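Long-range contact in ribonucleoside-diphosphate reductase (Pseudomonas aeruginosa, PDB 5IM3), which probably reduces ribonucleoside diphosphates to the deoxyribonucleotides needed for DNA synthesis, under allosteric control by nucleotides such as dATP: residues L347-T359 / C602-V614. Numbering follows the deposited sequence.
Sequences LLSSFDYMSSTPT and CNLGSINLVNHIV
Met-354 and Ser-606 form the hydrogen-bonded pair at the centre of a short antiparallel ladder, each N-H donating to the other's C=O (Met-354 N to Ser-606 O 3.1 Å). The ladder fastens strand 353-355, which follows helix 337-349 of the all-alpha region, to strand 604-608 of the barrel. Packing is tight where Tyr-353, its CG anti to the backbone N (chi1 157°), lays its ring along the backbone of 605-607, with CD2 3.3 Å from Ser-606 O. Its OH lies 3.4 Å from Gly-605 CA, and CD2 meets Ile-607 CD1 at 4.0 Å. Beyond the ladder, amides take over: Asn-608 ND2 donates to Phe-351 O (2.7 Å), and Asn-611 ND2 meets Asp-352 OD1 at 2.9 Å, nearly in line with the C-O bond, the carboxylate and amide planes 87° apart. Asp-352 O lies at the edge of the His-612 ring, by CE1, and ND1 donates to Asn-608 O. The Ser-356 end is held less directly: Ser-356 N bonds only weakly to Leu-604 O, one water links Ser-356 OG to Leu-604 N, another Thr-359 OG1 to Leu-604 O. Directional amide bonds thus fix the helix-to-strand turn on the barrel, whereas two waters supplement one weak bond at Ser-356, the next helix's N-cap.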
loop_
_atom_site.group_PDB
_atom_site.type_symbol
_atom_site.label_atom_id
_atom_site.label_comp_id
_atom_site.label_asym_id
_atom_site.label_seq_id
_atom_site.Cartn_x
_atom_site.Cartn_y
_atom_site.Cartn_z
ATOM N N LEU A 347 40.302 34.123 -28.563
ATOM C CA LEU A 347 39.487 32.918 -28.479
ATOM C C LEU A 347 38.558 32.964 -27.271
ATOM O O LEU A 347 37.392 32.560 -27.360
ATOM C CB LEU A 347 40.384 31.681 -28.415
ATOM C CG LEU A 347 39.674 30.358 -28.699
ATOM C CD1 LEU A 347 39.270 30.274 -30.171
ATOM C CD2 LEU A 347 40.544 29.177 -28.309
ATOM N N LEU A 348 39.052 33.463 -26.135
ATOM C CA LEU A 348 38.260 33.485 -24.910
ATOM C C LEU A 348 37.198 34.582 -24.942
ATOM O O LEU A 348 36.019 34.319 -24.685
ATOM C CB LEU A 348 39.182 33.673 -23.703
ATOM C CG LEU A 348 40.097 32.498 -23.354
ATOM C CD1 LEU A 348 41.095 32.907 -22.285
ATOM C CD2 LEU A 348 39.284 31.299 -22.885
ATOM N N SER A 349 37.601 35.814 -25.259
ATOM C CA SER A 349 36.687 36.950 -25.207
ATOM C C SER A 349 35.559 36.852 -26.229
ATOM O O SER A 349 34.524 37.502 -26.049
ATOM C CB SER A 349 37.461 38.253 -25.423
ATOM O OG SER A 349 38.148 38.237 -26.662
ATOM N N SER A 350 35.736 36.070 -27.292
ATOM C CA SER A 350 34.693 35.871 -28.290
ATOM C C SER A 350 33.727 34.753 -27.926
ATOM O O SER A 350 32.723 34.574 -28.624
ATOM C CB SER A 350 35.320 35.556 -29.649
ATOM O OG SER A 350 35.927 34.278 -29.634
ATOM N N PHE A 351 34.011 33.998 -26.864
ATOM C CA PHE A 351 33.212 32.856 -26.434
ATOM C C PHE A 351 33.296 31.683 -27.405
ATOM O O PHE A 351 32.473 30.765 -27.334
ATOM C CB PHE A 351 31.738 33.235 -26.224
ATOM C CG PHE A 351 31.514 34.349 -25.228
ATOM C CD1 PHE A 351 32.547 34.837 -24.443
ATOM C CD2 PHE A 351 30.251 34.899 -25.076
ATOM C CE1 PHE A 351 32.323 35.856 -23.537
ATOM C CE2 PHE A 351 30.025 35.918 -24.171
ATOM C CZ PHE A 351 31.059 36.395 -23.401
ATOM N N ASP A 352 34.270 31.685 -28.321
ATOM C CA ASP A 352 34.448 30.537 -29.204
ATOM C C ASP A 352 34.868 29.298 -28.423
ATOM O O ASP A 352 34.486 28.176 -28.782
ATOM C CB ASP A 352 35.487 30.857 -30.278
ATOM C CG ASP A 352 34.970 31.824 -31.324
ATOM O OD1 ASP A 352 33.814 32.283 -31.200
ATOM O OD2 ASP A 352 35.728 32.131 -32.268
ATOM N N TYR A 353 35.651 29.488 -27.362
ATOM C CA TYR A 353 36.109 28.424 -26.484
ATOM C C TYR A 353 36.255 29.029 -25.098
ATOM O O TYR A 353 36.472 30.235 -24.960
ATOM C CB TYR A 353 37.433 27.820 -26.982
ATOM C CG TYR A 353 38.268 27.127 -25.924
ATOM C CD1 TYR A 353 39.205 27.832 -25.174
ATOM C CD2 TYR A 353 38.136 25.765 -25.688
ATOM C CE1 TYR A 353 39.976 27.198 -24.210
ATOM C CE2 TYR A 353 38.900 25.125 -24.729
ATOM C CZ TYR A 353 39.819 25.846 -23.995
ATOM O OH TYR A 353 40.578 25.209 -23.041
ATOM N N MET A 354 36.110 28.198 -24.071
ATOM C CA MET A 354 36.230 28.678 -22.700
ATOM C C MET A 354 37.037 27.675 -21.895
ATOM O O MET A 354 36.692 26.492 -21.845
ATOM C CB MET A 354 34.854 28.897 -22.063
ATOM C CG MET A 354 34.900 29.664 -20.750
ATOM S SD MET A 354 35.739 31.261 -20.880
ATOM C CE MET A 354 34.711 32.103 -22.083
ATOM N N SER A 355 38.106 28.154 -21.271
ATOM C CA SER A 355 38.891 27.312 -20.390
ATOM C C SER A 355 38.041 26.861 -19.208
ATOM O O SER A 355 36.995 27.440 -18.900
ATOM C CB SER A 355 40.126 28.066 -19.899
ATOM O OG SER A 355 40.879 28.568 -20.991
ATOM N N SER A 356 38.504 25.806 -18.545
ATOM C CA SER A 356 37.793 25.281 -17.394
ATOM C C SER A 356 37.781 26.301 -16.258
ATOM O O SER A 356 38.566 27.253 -16.226
ATOM C CB SER A 356 38.443 23.985 -16.916
ATOM O OG SER A 356 39.781 24.222 -16.521
ATOM N N THR A 357 36.873 26.076 -15.312
ATOM C CA THR A 357 36.744 26.941 -14.141
ATOM C C THR A 357 38.060 27.178 -13.410
ATOM O O THR A 357 38.356 28.340 -13.089
ATOM C CB THR A 357 35.683 26.331 -13.212
ATOM O OG1 THR A 357 34.379 26.726 -13.666
ATOM C CG2 THR A 357 35.868 26.769 -11.764
ATOM N N PRO A 358 38.879 26.164 -13.106
ATOM C CA PRO A 358 40.134 26.462 -12.392
ATOM C C PRO A 358 41.108 27.288 -13.212
ATOM O O PRO A 358 41.791 28.154 -12.654
ATOM C CB PRO A 358 40.695 25.068 -12.057
ATOM C CG PRO A 358 40.066 24.156 -13.029
ATOM C CD PRO A 358 38.695 24.716 -13.302
ATOM N N THR A 359 41.202 27.049 -14.521
ATOM C CA THR A 359 42.066 27.881 -15.349
ATOM C C THR A 359 41.604 29.331 -15.311
ATOM O O THR A 359 42.395 30.240 -15.041
ATOM C CB THR A 359 42.094 27.360 -16.788
ATOM O OG1 THR A 359 42.742 26.084 -16.824
ATOM C CG2 THR A 359 42.851 28.319 -17.700
ATOM N N CYS A 602 43.186 15.918 -15.000
ATOM C CA CYS A 602 42.307 16.296 -16.103
ATOM C C CYS A 602 42.477 17.783 -16.391
ATOM O O CYS A 602 42.166 18.626 -15.541
ATOM C CB CYS A 602 40.844 15.988 -15.791
ATOM S SG CYS A 602 40.581 14.656 -14.589
ATOM N N ASN A 603 42.963 18.099 -17.585
ATOM C CA ASN A 603 43.143 19.475 -18.035
ATOM C C ASN A 603 42.101 19.736 -19.122
ATOM O O ASN A 603 42.166 19.142 -20.206
ATOM C CB ASN A 603 44.573 19.684 -18.531
ATOM C CG ASN A 603 45.601 18.930 -17.682
ATOM O OD1 ASN A 603 45.892 19.312 -16.547
ATOM N ND2 ASN A 603 46.151 17.852 -18.235
ATOM N N LEU A 604 41.135 20.616 -18.832
ATOM C CA LEU A 604 39.862 20.629 -19.544
ATOM C C LEU A 604 39.513 22.001 -20.104
ATOM O O LEU A 604 39.873 23.040 -19.545
ATOM C CB LEU A 604 38.718 20.183 -18.628
ATOM C CG LEU A 604 38.870 18.812 -17.984
ATOM C CD1 LEU A 604 37.712 18.551 -17.024
ATOM C CD2 LEU A 604 38.957 17.731 -19.052
ATOM N N GLY A 605 38.771 21.972 -21.209
ATOM C CA GLY A 605 38.172 23.146 -21.819
ATOM C C GLY A 605 37.121 22.689 -22.805
ATOM O O GLY A 605 37.064 21.514 -23.174
ATOM N N SER A 606 36.282 23.630 -23.241
ATOM C CA SER A 606 35.122 23.265 -24.046
ATOM C C SER A 606 34.904 24.225 -25.203
ATOM O O SER A 606 34.941 25.447 -25.032
ATOM C CB SER A 606 33.861 23.205 -23.181
ATOM O OG SER A 606 33.868 22.036 -22.380
ATOM N N ILE A 607 34.654 23.648 -26.380
ATOM C CA ILE A 607 34.267 24.423 -27.548
ATOM C C ILE A 607 32.825 24.887 -27.393
ATOM O O ILE A 607 31.975 24.172 -26.843
ATOM C CB ILE A 607 34.432 23.581 -28.825
ATOM C CG1 ILE A 607 35.861 23.033 -28.944
ATOM C CG2 ILE A 607 34.057 24.402 -30.052
ATOM C CD1 ILE A 607 36.936 24.098 -29.068
ATOM N N ASN A 608 32.539 26.085 -27.889
ATOM C CA ASN A 608 31.189 26.638 -27.902
ATOM C C ASN A 608 30.610 26.412 -29.295
ATOM O O ASN A 608 30.879 27.178 -30.225
ATOM C CB ASN A 608 31.213 28.117 -27.533
ATOM C CG ASN A 608 29.854 28.773 -27.647
ATOM O OD1 ASN A 608 28.841 28.108 -27.865
ATOM N ND2 ASN A 608 29.826 30.090 -27.494
ATOM N N LEU A 609 29.814 25.348 -29.437
ATOM C CA LEU A 609 29.261 25.001 -30.743
ATOM C C LEU A 609 28.391 26.115 -31.309
ATOM O O LEU A 609 28.367 26.320 -32.528
ATOM C CB LEU A 609 28.459 23.702 -30.642
ATOM C CG LEU A 609 29.286 22.422 -30.514
ATOM C CD1 LEU A 609 28.393 21.224 -30.208
ATOM C CD2 LEU A 609 30.087 22.183 -31.789
ATOM N N VAL A 610 27.675 26.845 -30.452
ATOM C CA VAL A 610 26.788 27.899 -30.935
ATOM C C VAL A 610 27.557 28.896 -31.789
ATOM O O VAL A 610 27.077 29.336 -32.840
ATOM C CB VAL A 610 26.086 28.591 -29.753
ATOM C CG1 VAL A 610 25.399 29.888 -30.206
ATOM C CG2 VAL A 610 25.079 27.641 -29.121
ATOM N N ASN A 611 28.758 29.276 -31.353
ATOM C CA ASN A 611 29.564 30.226 -32.109
ATOM C C ASN A 611 30.142 29.629 -33.383
ATOM O O ASN A 611 30.894 30.323 -34.080
ATOM C CB ASN A 611 30.694 30.768 -31.234
ATOM C CG ASN A 611 30.257 31.938 -30.374
ATOM O OD1 ASN A 611 29.069 32.118 -30.106
ATOM N ND2 ASN A 611 31.219 32.747 -29.945
ATOM N N HIS A 612 29.820 28.373 -33.702
ATOM C CA HIS A 612 30.255 27.750 -34.946
ATOM C C HIS A 612 29.073 27.307 -35.798
ATOM O O HIS A 612 29.228 26.452 -36.676
ATOM C CB HIS A 612 31.186 26.576 -34.646
ATOM C CG HIS A 612 32.402 26.973 -33.874
ATOM N ND1 HIS A 612 32.381 27.174 -32.511
ATOM C CD2 HIS A 612 33.665 27.242 -34.277
ATOM C CE1 HIS A 612 33.586 27.534 -32.106
ATOM N NE2 HIS A 612 34.382 27.585 -33.158
ATOM N N ILE A 613 27.894 27.876 -35.553
ATOM C CA ILE A 613 26.717 27.670 -36.386
ATOM C C ILE A 613 26.428 28.984 -37.097
ATOM O O ILE A 613 26.130 29.999 -36.453
ATOM C CB ILE A 613 25.503 27.211 -35.561
ATOM C CG1 ILE A 613 25.800 25.891 -34.838
ATOM C CG2 ILE A 613 24.272 27.066 -36.457
ATOM C CD1 ILE A 613 26.032 24.708 -35.765
ATOM N N VAL A 614 26.513 28.965 -38.422
ATOM C CA VAL A 614 26.252 30.154 -39.225
ATOM C C VAL A 614 24.806 30.108 -39.706
ATOM O O VAL A 614 23.889 29.856 -38.915
ATOM C CB VAL A 614 27.252 30.265 -40.394
ATOM C CG1 VAL A 614 28.628 30.625 -39.862
ATOM C CG2 VAL A 614 27.302 28.960 -41.195
HETATM O O HOH W 1 41.550 22.261 -16.327
HETATM O O HOH W 2 41.754 24.995 -19.147
#